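StAR-related lipid transfer protein 13 (Homo sapiens, PDB 2PSO) acts as a GTPase-activating protein for RhoA and perhaps for Cdc42, this chain being its lipid-binding START domain. Local coordinates at residues A[57-62]-A[221-226]; A[89-94]-A[142-147]; A[136-141]-A[171-176]; A[192-197]-A[212-217]. All blocks are in the same frame, centred on the assembly; numbering follows the deposited sequence.

Contact 1: A[57-62]-A[221-226]; sequences STDNTD and IRNSFQ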
loop_
_atom_site.group_PDB
_atom_site.type_symbol
_atom_site.label_atom_id
_atom_site.label_comp_id
_atom_site.label_asym_id
_atom_site.label_seq_id
_atom_site.Cartn_x
_atom_site.Cartn_y
_atom_site.Cartn_z
ATOM N N SER A 57 1.089 -10.130 12.438
ATOM C CA SER A 57 1.985 -9.361 11.602
ATOM C C SER A 57 3.373 -9.380 12.224
ATOM O O SER A 57 3.498 -9.276 13.441
ATOM C CB SER A 57 1.472 -7.938 11.586
ATOM O OG SER A 57 1.694 -7.350 10.335
ATOM N N THR A 58 4.422 -9.490 11.417
ATOM C CA THR A 58 5.767 -9.493 12.000
ATOM C C THR A 58 6.403 -8.109 12.010
ATOM O O THR A 58 5.882 -7.157 11.408
ATOM C CB THR A 58 6.747 -10.423 11.264
ATOM O OG1 THR A 58 7.028 -9.872 9.972
ATOM C CG2 THR A 58 6.181 -11.809 11.110
ATOM N N ASP A 59 7.538 -8.031 12.719
ATOM C CA ASP A 59 8.446 -6.895 12.661
ATOM C C ASP A 59 7.687 -5.634 13.060
ATOM O O ASP A 59 7.724 -4.611 12.375
ATOM C CB ASP A 59 9.066 -6.818 11.257
ATOM C CG ASP A 59 10.153 -5.754 11.119
ATOM O OD1 ASP A 59 10.811 -5.338 12.116
ATOM O OD2 ASP A 59 10.340 -5.337 9.959
ATOM N N ASN A 60 6.960 -5.752 14.167
ATOM C CA ASN A 60 6.313 -4.619 14.815
ATOM C C ASN A 60 5.357 -3.805 13.933
ATOM O O ASN A 60 5.422 -2.592 13.919
ATOM C CB ASN A 60 7.381 -3.701 15.400
ATOM C CG ASN A 60 7.189 -3.461 16.870
ATOM O OD1 ASN A 60 6.095 -3.123 17.313
ATOM N ND2 ASN A 60 8.253 -3.643 17.646
ATOM N N THR A 61 4.477 -4.470 13.195
ATOM C CA THR A 61 3.518 -3.765 12.356
ATOM C C THR A 61 2.103 -4.125 12.753
ATOM O O THR A 61 1.868 -5.210 13.258
ATOM C CB THR A 61 3.679 -4.172 10.900
ATOM O OG1 THR A 61 3.992 -5.561 10.864
ATOM C CG2 THR A 61 4.822 -3.436 10.278
ATOM N N ASP A 62 1.166 -3.214 12.513
ATOM C CA ASP A 62 -0.253 -3.501 12.628
ATOM C C ASP A 62 -0.885 -3.739 11.258
ATOM O O ASP A 62 -0.997 -2.812 10.464
ATOM C CB ASP A 62 -0.955 -2.347 13.326
ATOM C CG ASP A 62 -0.791 -2.397 14.847
ATOM O OD1 ASP A 62 0.168 -3.047 15.361
ATOM O OD2 ASP A 62 -1.629 -1.779 15.539
ATOM N N ILE A 221 9.978 1.489 5.178
ATOM C CA ILE A 221 9.964 2.932 5.290
ATOM C C ILE A 221 10.454 3.318 6.665
ATOM O O ILE A 221 11.271 4.238 6.803
ATOM C CB ILE A 221 8.589 3.498 5.102
ATOM C CG1 ILE A 221 8.183 3.358 3.622
ATOM C CG2 ILE A 221 8.585 4.951 5.583
ATOM C CD1 ILE A 221 6.740 3.602 3.352
ATOM N N ARG A 222 9.993 2.592 7.681
ATOM C CA ARG A 222 10.428 2.876 9.034
ATOM C C ARG A 222 11.927 2.659 9.189
ATOM O O ARG A 222 12.644 3.574 9.618
ATOM C CB ARG A 222 9.670 2.026 10.028
ATOM C CG ARG A 222 10.082 2.246 11.446
ATOM C CD ARG A 222 9.612 1.076 12.267
ATOM N NE ARG A 222 10.157 -0.175 11.751
ATOM C CZ ARG A 222 9.676 -1.374 12.053
ATOM N NH1 ARG A 222 8.631 -1.490 12.862
ATOM N NH2 ARG A 222 10.237 -2.459 11.542
ATOM N N ASN A 223 12.399 1.474 8.808
ATOM C CA ASN A 223 13.818 1.160 8.896
ATOM C C ASN A 223 14.721 2.184 8.228
ATOM O O ASN A 223 15.827 2.440 8.689
ATOM C CB ASN A 223 14.115 -0.212 8.315
ATOM C CG ASN A 223 13.418 -1.329 9.072
ATOM O OD1 ASN A 223 13.021 -1.172 10.234
ATOM N ND2 ASN A 223 13.246 -2.466 8.406
ATOM N N SER A 224 14.250 2.799 7.154
ATOM C CA SER A 224 15.097 3.723 6.425
ATOM C C SER A 224 15.321 5.053 7.171
ATOM O O SER A 224 15.969 5.962 6.647
ATOM C CB SER A 224 14.537 3.969 5.032
ATOM O OG SER A 224 13.404 4.804 5.131
ATOM N N PHE A 225 14.806 5.148 8.397
ATOM C CA PHE A 225 15.050 6.301 9.246
ATOM C C PHE A 225 15.783 5.872 10.499
ATOM O O PHE A 225 15.887 6.631 11.457
ATOM C CB PHE A 225 13.738 6.932 9.690
ATOM C CG PHE A 225 13.157 7.897 8.722
ATOM C CD1 PHE A 225 12.019 7.561 7.996
ATOM C CD2 PHE A 225 13.712 9.151 8.561
ATOM C CE1 PHE A 225 11.446 8.456 7.111
ATOM C CE2 PHE A 225 13.165 10.051 7.685
ATOM C CZ PHE A 225 12.023 9.703 6.950
ATOM N N GLN A 226 16.249 4.633 10.524
ATOM C CA GLN A 226 16.989 4.133 11.673
ATOM C C GLN A 226 18.442 4.118 11.303
ATOM O O GLN A 226 18.801 3.498 10.304
ATOM C CB GLN A 226 16.545 2.722 12.050
ATOM C CG GLN A 226 15.192 2.648 12.748
ATOM C CD GLN A 226 14.606 1.231 12.764
ATOM O OE1 GLN A 226 15.322 0.239 12.577
ATOM N NE2 GLN A 226 13.299 1.139 12.991
#

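Contact 2: A[89-94]-A[142-147]; sequences VVLNRV and WKTDLP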
loop_
_atom_site.group_PDB
_atom_site.type_symbol
_atom_site.label_atom_id
_atom_site.label_comp_id
_atom_site.label_asym_id
_atom_site.label_seq_id
_atom_site.Cartn_x
_atom_site.Cartn_y
_atom_site.Cartn_z
ATOM N N VAL A 89 8.500 15.060 6.784
ATOM C CA VAL A 89 9.690 14.271 6.407
ATOM C C VAL A 89 9.327 12.891 5.884
ATOM O O VAL A 89 9.613 12.583 4.742
ATOM C CB VAL A 89 10.670 14.105 7.593
ATOM C CG1 VAL A 89 11.840 13.227 7.185
ATOM C CG2 VAL A 89 11.128 15.480 8.079
ATOM N N VAL A 90 8.662 12.084 6.705
ATOM C CA VAL A 90 8.135 10.782 6.265
ATOM C C VAL A 90 7.405 10.823 4.919
ATOM O O VAL A 90 7.485 9.871 4.122
ATOM C CB VAL A 90 7.143 10.210 7.292
ATOM C CG1 VAL A 90 6.795 8.772 6.944
ATOM C CG2 VAL A 90 7.739 10.306 8.702
ATOM N N LEU A 91 6.689 11.924 4.681
ATOM C CA LEU A 91 5.968 12.115 3.453
ATOM C C LEU A 91 6.936 12.250 2.287
ATOM O O LEU A 91 6.740 11.655 1.237
ATOM C CB LEU A 91 5.049 13.329 3.591
ATOM C CG LEU A 91 4.186 13.888 2.436
ATOM C CD1 LEU A 91 5.083 14.632 1.534
ATOM C CD2 LEU A 91 3.377 12.869 1.655
ATOM N N ASN A 92 8.000 13.009 2.476
ATOM C CA ASN A 92 8.963 13.189 1.419
ATOM C C ASN A 92 9.647 11.846 1.221
ATOM O O ASN A 92 10.029 11.478 0.097
ATOM C CB ASN A 92 9.992 14.252 1.784
ATOM C CG ASN A 92 11.053 14.408 0.704
ATOM O OD1 ASN A 92 10.772 14.975 -0.355
ATOM N ND2 ASN A 92 12.269 13.854 0.942
ATOM N N ARG A 93 9.777 11.090 2.301
ATOM C CA ARG A 93 10.451 9.820 2.180
ATOM C C ARG A 93 9.637 8.910 1.290
ATOM O O ARG A 93 10.226 8.127 0.522
ATOM C CB ARG A 93 10.667 9.160 3.535
ATOM C CG ARG A 93 11.375 7.815 3.452
ATOM C CD ARG A 93 12.703 7.861 2.656
ATOM N NE ARG A 93 13.672 8.814 3.172
ATOM C CZ ARG A 93 14.278 8.693 4.351
ATOM N NH1 ARG A 93 15.131 9.605 4.760
ATOM N NH2 ARG A 93 14.017 7.670 5.142
ATOM N N VAL A 94 8.294 9.002 1.364
ATOM C CA VAL A 94 7.495 8.130 0.505
ATOM C C VAL A 94 7.428 8.743 -0.903
ATOM O O VAL A 94 7.428 8.048 -1.917
ATOM C CB VAL A 94 6.072 7.943 1.026
ATOM C CG1 VAL A 94 5.274 7.126 0.037
ATOM C CG2 VAL A 94 6.071 7.289 2.368
ATOM N N TRP A 142 -0.764 15.077 -3.022
ATOM C CA TRP A 142 -0.329 14.978 -1.632
ATOM C C TRP A 142 -0.668 16.263 -0.955
ATOM O O TRP A 142 -0.925 17.247 -1.624
ATOM C CB TRP A 142 1.149 14.694 -1.509
ATOM C CG TRP A 142 2.022 15.640 -2.244
ATOM C CD1 TRP A 142 2.720 16.674 -1.713
ATOM C CD2 TRP A 142 2.328 15.629 -3.654
ATOM N NE1 TRP A 142 3.427 17.330 -2.701
ATOM C CE2 TRP A 142 3.201 16.713 -3.899
ATOM C CE3 TRP A 142 1.923 14.829 -4.732
ATOM C CZ2 TRP A 142 3.669 17.030 -5.172
ATOM C CZ3 TRP A 142 2.391 15.142 -6.001
ATOM C CH2 TRP A 142 3.267 16.233 -6.209
ATOM N N LYS A 143 -0.668 16.248 0.373
ATOM C CA LYS A 143 -1.241 17.323 1.132
ATOM C C LYS A 143 -0.494 17.392 2.457
ATOM O O LYS A 143 -0.425 16.405 3.155
ATOM C CB LYS A 143 -2.730 17.020 1.356
ATOM C CG LYS A 143 -3.623 18.205 1.773
ATOM C CD LYS A 143 -4.456 18.748 0.611
ATOM N N THR A 144 0.068 18.551 2.799
ATOM C CA THR A 144 0.851 18.703 4.030
ATOM C C THR A 144 0.301 19.705 5.031
ATOM O O THR A 144 0.857 19.833 6.114
ATOM C CB THR A 144 2.287 19.123 3.732
ATOM O OG1 THR A 144 2.278 20.038 2.638
ATOM C CG2 THR A 144 3.126 17.916 3.336
ATOM N N ASP A 145 -0.776 20.413 4.681
ATOM C CA ASP A 145 -1.381 21.407 5.590
ATOM C C ASP A 145 -2.761 21.025 6.123
ATOM O O ASP A 145 -3.661 21.865 6.205
ATOM C CB ASP A 145 -1.451 22.794 4.938
ATOM C CG ASP A 145 -2.315 22.820 3.665
ATOM O OD1 ASP A 145 -2.864 21.761 3.255
ATOM O OD2 ASP A 145 -2.437 23.918 3.067
ATOM N N LEU A 146 -2.922 19.759 6.481
ATOM C CA LEU A 146 -4.183 19.270 7.012
ATOM C C LEU A 146 -4.232 19.529 8.512
ATOM O O LEU A 146 -3.194 19.739 9.132
ATOM C CB LEU A 146 -4.317 17.775 6.721
ATOM C CG LEU A 146 -4.744 17.446 5.293
ATOM C CD1 LEU A 146 -4.888 15.952 5.116
ATOM C CD2 LEU A 146 -6.035 18.159 4.952
ATOM N N PRO A 147 -5.439 19.533 9.106
ATOM C CA PRO A 147 -5.512 19.775 10.548
ATOM C C PRO A 147 -4.700 18.765 11.361
ATOM O O PRO A 147 -4.456 17.651 10.896
ATOM C CB PRO A 147 -7.010 19.633 10.860
ATOM C CG PRO A 147 -7.595 18.888 9.683
ATOM C CD PRO A 147 -6.776 19.339 8.513
#

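Contact 3: A[136-141]-A[171-176]; sequences FVVLRT and AVVMDS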
loop_
_atom_site.group_PDB
_atom_site.type_symbol
_atom_site.label_atom_id
_atom_site.label_comp_id
_atom_site.label_asym_id
_atom_site.label_seq_id
_atom_site.Cartn_x
_atom_site.Cartn_y
_atom_site.Cartn_z
ATOM N N PHE A 136 3.496 0.515 -12.978
ATOM C CA PHE A 136 2.565 1.467 -12.377
ATOM C C PHE A 136 2.564 2.811 -13.057
ATOM O O PHE A 136 3.600 3.315 -13.469
ATOM C CB PHE A 136 2.860 1.669 -10.888
ATOM C CG PHE A 136 2.639 0.440 -10.056
ATOM C CD1 PHE A 136 3.505 -0.645 -10.140
ATOM C CD2 PHE A 136 1.575 0.368 -9.184
ATOM C CE1 PHE A 136 3.307 -1.776 -9.381
ATOM C CE2 PHE A 136 1.378 -0.767 -8.412
ATOM C CZ PHE A 136 2.242 -1.836 -8.513
ATOM N N VAL A 137 1.386 3.393 -13.164
ATOM C CA VAL A 137 1.219 4.707 -13.731
ATOM C C VAL A 137 0.061 5.247 -12.966
ATOM O O VAL A 137 -1.033 4.718 -13.018
ATOM C CB VAL A 137 0.832 4.666 -15.218
ATOM C CG1 VAL A 137 0.562 6.082 -15.732
ATOM C CG2 VAL A 137 1.918 3.962 -16.038
ATOM N N VAL A 138 0.294 6.325 -12.255
ATOM C CA VAL A 138 -0.594 6.689 -11.198
ATOM C C VAL A 138 -0.822 8.199 -11.155
ATOM O O VAL A 138 0.066 8.968 -11.497
ATOM C CB VAL A 138 0.016 6.138 -9.924
ATOM C CG1 VAL A 138 -0.021 7.141 -8.805
ATOM C CG2 VAL A 138 -0.670 4.867 -9.574
ATOM N N LEU A 139 -2.036 8.617 -10.820
ATOM C CA LEU A 139 -2.310 9.983 -10.429
ATOM C C LEU A 139 -2.028 10.097 -8.902
ATOM O O LEU A 139 -2.656 9.392 -8.118
ATOM C CB LEU A 139 -3.782 10.238 -10.732
ATOM C CG LEU A 139 -4.457 11.575 -10.402
ATOM C CD1 LEU A 139 -3.915 12.672 -11.276
ATOM C CD2 LEU A 139 -5.975 11.475 -10.583
ATOM N N ARG A 140 -1.071 10.909 -8.458
ATOM C CA ARG A 140 -0.842 11.076 -7.001
ATOM C C ARG A 140 -1.103 12.506 -6.689
ATOM O O ARG A 140 -0.731 13.380 -7.462
ATOM C CB ARG A 140 0.622 10.883 -6.558
ATOM C CG ARG A 140 1.452 9.973 -7.366
ATOM C CD ARG A 140 2.861 10.411 -7.286
ATOM N NE ARG A 140 3.707 9.465 -6.580
ATOM C CZ ARG A 140 5.003 9.644 -6.385
ATOM N NH1 ARG A 140 5.698 8.737 -5.723
ATOM N NH2 ARG A 140 5.608 10.720 -6.872
ATOM N N THR A 141 -1.655 12.761 -5.521
ATOM C CA THR A 141 -1.726 14.101 -5.054
ATOM C C THR A 141 -1.316 14.015 -3.595
ATOM O O THR A 141 -1.459 12.964 -2.990
ATOM C CB THR A 141 -3.160 14.708 -5.284
ATOM O OG1 THR A 141 -3.330 15.909 -4.511
ATOM C CG2 THR A 141 -4.256 13.726 -4.930
ATOM N N ALA A 171 -0.228 -2.942 -13.121
ATOM C CA ALA A 171 -1.142 -3.198 -12.029
ATOM C C ALA A 171 -2.304 -2.199 -12.081
ATOM O O ALA A 171 -2.449 -1.447 -13.038
ATOM C CB ALA A 171 -0.427 -3.123 -10.699
ATOM N N VAL A 172 -3.156 -2.230 -11.064
ATOM C CA VAL A 172 -4.257 -1.288 -10.946
ATOM C C VAL A 172 -4.353 -0.889 -9.470
ATOM O O VAL A 172 -4.942 -1.604 -8.646
ATOM C CB VAL A 172 -5.608 -1.881 -11.429
ATOM C CG1 VAL A 172 -6.750 -0.871 -11.232
ATOM C CG2 VAL A 172 -5.544 -2.305 -12.896
ATOM N N VAL A 173 -3.724 0.230 -9.133
ATOM C CA VAL A 173 -3.862 0.782 -7.816
ATOM C C VAL A 173 -5.296 1.298 -7.779
ATOM O O VAL A 173 -5.603 2.310 -8.380
ATOM C CB VAL A 173 -2.805 1.894 -7.567
ATOM C CG1 VAL A 173 -3.111 2.699 -6.305
ATOM C CG2 VAL A 173 -1.434 1.288 -7.460
ATOM N N MET A 174 -6.186 0.549 -7.126
ATOM C CA MET A 174 -7.600 0.916 -7.047
ATOM C C MET A 174 -7.761 1.923 -5.926
ATOM O O MET A 174 -8.423 2.959 -6.078
ATOM C CB MET A 174 -8.467 -0.313 -6.777
ATOM C CG MET A 174 -8.234 -1.494 -7.744
ATOM S SD MET A 174 -9.090 -3.056 -7.295
ATOM C CE MET A 174 -10.686 -2.438 -6.748
ATOM N N ASP A 175 -7.129 1.598 -4.804
ATOM C CA ASP A 175 -6.986 2.500 -3.670
ATOM C C ASP A 175 -5.550 2.460 -3.197
ATOM O O ASP A 175 -4.915 1.398 -3.182
ATOM C CB ASP A 175 -7.867 2.058 -2.513
ATOM C CG ASP A 175 -9.214 2.713 -2.525
ATOM O OD1 ASP A 175 -9.646 3.158 -3.603
ATOM O OD2 ASP A 175 -9.843 2.787 -1.445
ATOM N N SER A 176 -5.032 3.626 -2.830
ATOM C CA SER A 176 -3.759 3.712 -2.135
ATOM C C SER A 176 -3.721 5.035 -1.451
ATOM O O SER A 176 -3.820 6.094 -2.108
ATOM C CB SER A 176 -2.590 3.649 -3.090
ATOM O OG SER A 176 -1.373 3.622 -2.356
#

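Contact 4: A[192-197]-A[212-217]; sequences HICRID and HLCAAE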
loop_
_atom_site.group_PDB
_atom_site.type_symbol
_atom_site.label_atom_id
_atom_site.label_comp_id
_atom_site.label_asym_id
_atom_site.label_seq_id
_atom_site.Cartn_x
_atom_site.Cartn_y
_atom_site.Cartn_z
ATOM N N HIS A 192 -0.647 2.999 5.768
ATOM C CA HIS A 192 -0.998 2.792 4.375
ATOM C C HIS A 192 -2.252 1.904 4.159
ATOM O O HIS A 192 -2.203 0.678 4.341
ATOM C CB HIS A 192 0.184 2.200 3.642
ATOM C CG HIS A 192 0.012 2.180 2.165
ATOM N ND1 HIS A 192 0.666 1.277 1.350
ATOM C CD2 HIS A 192 -0.742 2.952 1.348
ATOM C CE1 HIS A 192 0.316 1.489 0.090
ATOM N NE2 HIS A 192 -0.531 2.507 0.061
ATOM N N ILE A 193 -3.365 2.519 3.767
ATOM C CA ILE A 193 -4.521 1.765 3.310
ATOM C C ILE A 193 -4.554 1.594 1.797
ATOM O O ILE A 193 -4.819 2.552 1.085
ATOM C CB ILE A 193 -5.834 2.466 3.669
ATOM C CG1 ILE A 193 -5.947 2.647 5.179
ATOM C CG2 ILE A 193 -7.034 1.658 3.121
ATOM C CD1 ILE A 193 -6.888 3.751 5.568
ATOM N N CYS A 194 -4.343 0.385 1.296
ATOM C CA CYS A 194 -4.470 0.192 -0.136
ATOM C C CYS A 194 -5.146 -1.108 -0.618
ATOM O O CYS A 194 -5.471 -2.002 0.156
ATOM C CB CYS A 194 -3.112 0.282 -0.768
ATOM S SG CYS A 194 -2.238 -1.233 -0.509
ATOM N N ARG A 195 -5.314 -1.182 -1.935
ATOM C CA ARG A 195 -6.083 -2.197 -2.616
ATOM C C ARG A 195 -5.576 -2.193 -4.043
ATOM O O ARG A 195 -5.963 -1.354 -4.852
ATOM C CB ARG A 195 -7.565 -1.813 -2.617
ATOM C CG ARG A 195 -8.513 -2.899 -3.164
ATOM C CD ARG A 195 -9.996 -2.464 -3.203
ATOM N NE ARG A 195 -10.878 -3.626 -3.281
ATOM C CZ ARG A 195 -12.191 -3.620 -3.526
ATOM N NH1 ARG A 195 -12.859 -2.495 -3.742
ATOM N NH2 ARG A 195 -12.846 -4.773 -3.539
ATOM N N ILE A 196 -4.684 -3.117 -4.351
ATOM C CA ILE A 196 -4.099 -3.172 -5.673
ATOM C C ILE A 196 -4.537 -4.454 -6.373
ATOM O O ILE A 196 -4.746 -5.483 -5.726
ATOM C CB ILE A 196 -2.572 -3.118 -5.585
ATOM C CG1 ILE A 196 -2.159 -2.034 -4.584
ATOM C CG2 ILE A 196 -1.958 -2.846 -6.942
ATOM C CD1 ILE A 196 -0.662 -1.827 -4.465
ATOM N N ASP A 197 -4.698 -4.376 -7.691
ATOM C CA ASP A 197 -4.979 -5.522 -8.522
ATOM C C ASP A 197 -3.764 -5.755 -9.418
ATOM O O ASP A 197 -3.711 -5.248 -10.539
ATOM C CB ASP A 197 -6.226 -5.225 -9.361
ATOM C CG ASP A 197 -6.639 -6.385 -10.276
ATOM O OD1 ASP A 197 -5.841 -7.319 -10.493
ATOM O OD2 ASP A 197 -7.776 -6.345 -10.802
ATOM N N HIS A 212 0.982 -9.123 4.043
ATOM C CA HIS A 212 2.322 -9.199 4.556
ATOM C C HIS A 212 3.273 -8.342 3.743
ATOM O O HIS A 212 4.155 -7.697 4.304
ATOM C CB HIS A 212 2.755 -10.663 4.660
ATOM C CG HIS A 212 1.996 -11.402 5.710
ATOM N ND1 HIS A 212 0.973 -12.279 5.414
ATOM C CD2 HIS A 212 2.034 -11.309 7.061
ATOM C CE1 HIS A 212 0.448 -12.731 6.539
ATOM N NE2 HIS A 212 1.072 -12.158 7.553
ATOM N N LEU A 213 3.059 -8.304 2.435
ATOM C CA LEU A 213 3.828 -7.454 1.574
ATOM C C LEU A 213 3.605 -5.967 1.948
ATOM O O LEU A 213 4.575 -5.187 2.049
ATOM C CB LEU A 213 3.470 -7.732 0.117
ATOM C CG LEU A 213 3.919 -9.050 -0.519
ATOM C CD1 LEU A 213 3.910 -8.935 -2.036
ATOM C CD2 LEU A 213 5.305 -9.428 -0.061
ATOM N N CYS A 214 2.351 -5.586 2.182
ATOM C CA CYS A 214 2.051 -4.252 2.708
ATOM C C CYS A 214 2.748 -3.938 4.043
ATOM O O CYS A 214 3.267 -2.835 4.223
ATOM C CB CYS A 214 0.544 -4.047 2.889
ATOM S SG CYS A 214 -0.383 -4.189 1.371
ATOM N N ALA A 215 2.748 -4.875 4.985
ATOM C CA ALA A 215 3.255 -4.546 6.310
ATOM C C ALA A 215 4.774 -4.374 6.230
ATOM O O ALA A 215 5.395 -3.672 7.044
ATOM C CB ALA A 215 2.883 -5.620 7.322
ATOM N N ALA A 216 5.364 -5.013 5.224
ATOM C CA ALA A 216 6.802 -4.983 5.071
ATOM C C ALA A 216 7.234 -3.729 4.319
ATOM O O ALA A 216 8.393 -3.320 4.403
ATOM C CB ALA A 216 7.304 -6.253 4.376
ATOM N N GLU A 217 6.311 -3.122 3.580
ATOM C CA GLU A 217 6.640 -1.898 2.843
ATOM C C GLU A 217 6.760 -0.804 3.875
ATOM O O GLU A 217 7.715 -0.009 3.913
ATOM C CB GLU A 217 5.552 -1.538 1.831
ATOM C CG GLU A 217 5.937 -0.384 0.943
ATOM C CD GLU A 217 4.754 0.232 0.201
ATOM O OE1 GLU A 217 4.701 0.111 -1.056
ATOM O OE2 GLU A 217 3.885 0.842 0.870
#

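Contact 1: A[57-62]-A[221-226]
D59 and R222 supply the ionic part of this contact. D59 OD1 lies 3.0 Å from R222 NH2, a salt bridge whose hydrogen bond is weak because the N-H points off line, at 133°. Carboxylate and guanidinium planes stand 70° apart, so the two groups do not meet as a flat, doubly bonded pair, and only NH2 comes near the acid.

Hydrogen bonds from the side chain to a backbone carbonyl add a second hold. R222 NH1 donates to D59 O over 3.3 Å at 149°, and NH2 reaches the same oxygen through a weaker bond. The carbonyl oxygen stays close to the guanidinium plane, whereas NH1 sits above the plane of the carbonyl. The loop being held joins strands 53-55 and 62-66, an antiparallel pair, and the arginine comes from the end of helix 209-223, the C-terminal helix that the curved sheet of the START helix-grip fold embraces; past it the chain bends through a type I turn from N223 to Q226.

On the helix side, N223 OD1 takes weak bonds from both R222 NE and R222 NH2, which helps fix the rotation of the guanidinium. R222 gets there with CG anti to its backbone N and a bend at chi3. A methionine in place of R222 would probably leave the D59 carboxylate without its ionic mate and D59 O without these two donors.

Contact 2: A[89-94]-A[142-147]
L91 meets W142 and T144 because its side chain leaves the helix with CG anti to the backbone N (chi1 176°), while chi2 of -76° spreads the two methyls so that each finds a different partner. W142 answers with chi1 of 54°, which sets CG between its own backbone N and carbonyl carbon. Of the tryptophan, it is CB that touches the leucine, and the indole is carried on towards L95 and R96, further along helix 87-96.

The measured approaches are both van der Waals distances. L91 CD2 lies 4.3 Å from W142 CB, and L91 CD1 lies 4.2 Å from T144 CG2. The threonine turns its methyl to the leucine; its hydroxyl OG1 stands 6.2 Å from L91 CD1. W142 and T144 both direct CB at the helix, and K143 between them points away, as expected where an extended chain lays one of its sides against a helix.

The contact thus joins helix 87-96 to the end of strand 134-143 and the loop that follows. L91 also rests on L153 and I180, from two further strands of the same sheet, so the leucine is wedged into a broader apolar layer under the helix.

No hydrogen bond crosses between the segments, and only 112 Å² is buried. Nothing directional sets the register: the L91 methyls simply fit against W142 CB and the T144 methyl, one part of the helix's seat.

Contact 3: A[136-141]-A[171-176]
F136 and A171 make a CH-pi contact. The alanine methyl lies over one face of the phenylalanine ring, A171 CB being 4.0 Å from the ring centroid and 26° off the ring normal. It is displaced toward the rim, nearest CE2 and CZ.

The rest is apolar. V173 CG2 comes to the edge of the same ring, in its plane, at 3.6 Å from F136 CD2. Ring face and edge are used by two residues on one side of the extended chain, V172 between them pointing away. F136 places its ring with CG anti to the carbonyl carbon (chi1 -65°), while Y123 stacks on the ring. V138 CG2 adds a looser touch on V173 CB at 4.2 Å. An alanine in place of F136 would probably open a gap beneath A171 CB and leave Y123 without its stacking partner.

No hydrogen bond joins the segments: strands 134-143 and 169-182 of the curved START sheet pack here by side chains. The backbones of F136 and V138 pair with Y123 and Y121 of strand 118-125, while V173 N bonds S157 OG. Beyond V173 the chain turns a corner at a classic beta bulge, where M174 and D175 face R195 of strand 188-196.

Contact 4: A[192-197]-A[212-217]
E217 OE2 is the polar atom on which this contact centres: it is hydrogen-bonded to Y178 OH and lies 3.3 Å from H192 ND1, across from helix to strand. The ring of H192 and the carboxylate of E217 are turned only 19° from one another, but the oxygen meets the imidazole obliquely, with CE1 also near it at 3.7 Å. Both residues reach inward by the same means: CG is anti to the backbone N in H192 (chi1 -170°) and in E217, whose chain then stays extended.

The other ends of these groups are engaged too. H192 NE2 is hydrogen-bonded to S176 OG on the adjoining strand, and Y178 stacks on the imidazole, so the ring is held by a bond at one nitrogen and by a neighbour across its plane. E217 OE1 has a long, weak ion pair with R98.

Two residues on along the strand and about one turn back along the helix, C194 SG and C214 SG lie 4.0 Å apart. That is a van der Waals contact, about twice the length of a disulfide bond. C214 and E217 share one side of helix 209-223; H192 and C194 share one side of strand 188-196, with I193 between them pointing elsewhere. The contact thus seats the C-terminal helix against the concave side of the sheet, the region where START domains hold their lipid.

A carboxylate, an imidazole and two hydroxyls cluster together: OE2 of E217 and NE2 of H192 each have a hydroxyl partner, Y178 OH and S176 OG, which ties helix and strands into one polar group.

How the contacts relate
Contacts 3 and 4 are buried, contact 2 partly so, and contact 1 lies at the surface, its centre about 14 Å from that of the chain against about 3 Å for contact 4. The chemistry follows this only in part: contact 1 is ionic and hydrogen-bonded, contacts 2 and 3 are apolar, yet the deepest, contact 4, contains a polar group. Helix 209-223 serves contacts 1 and 4, and strand 134-143 serves contacts 2 and 3. Contacts 3 and 4 join directly, through S176 OG to H192 NE2 and D175 O to R195 N. Contacts 1 and 2 meet where F225 receives R93 in a cation-pi contact, tying helix 87-96 to the turn that follows helix 209-223.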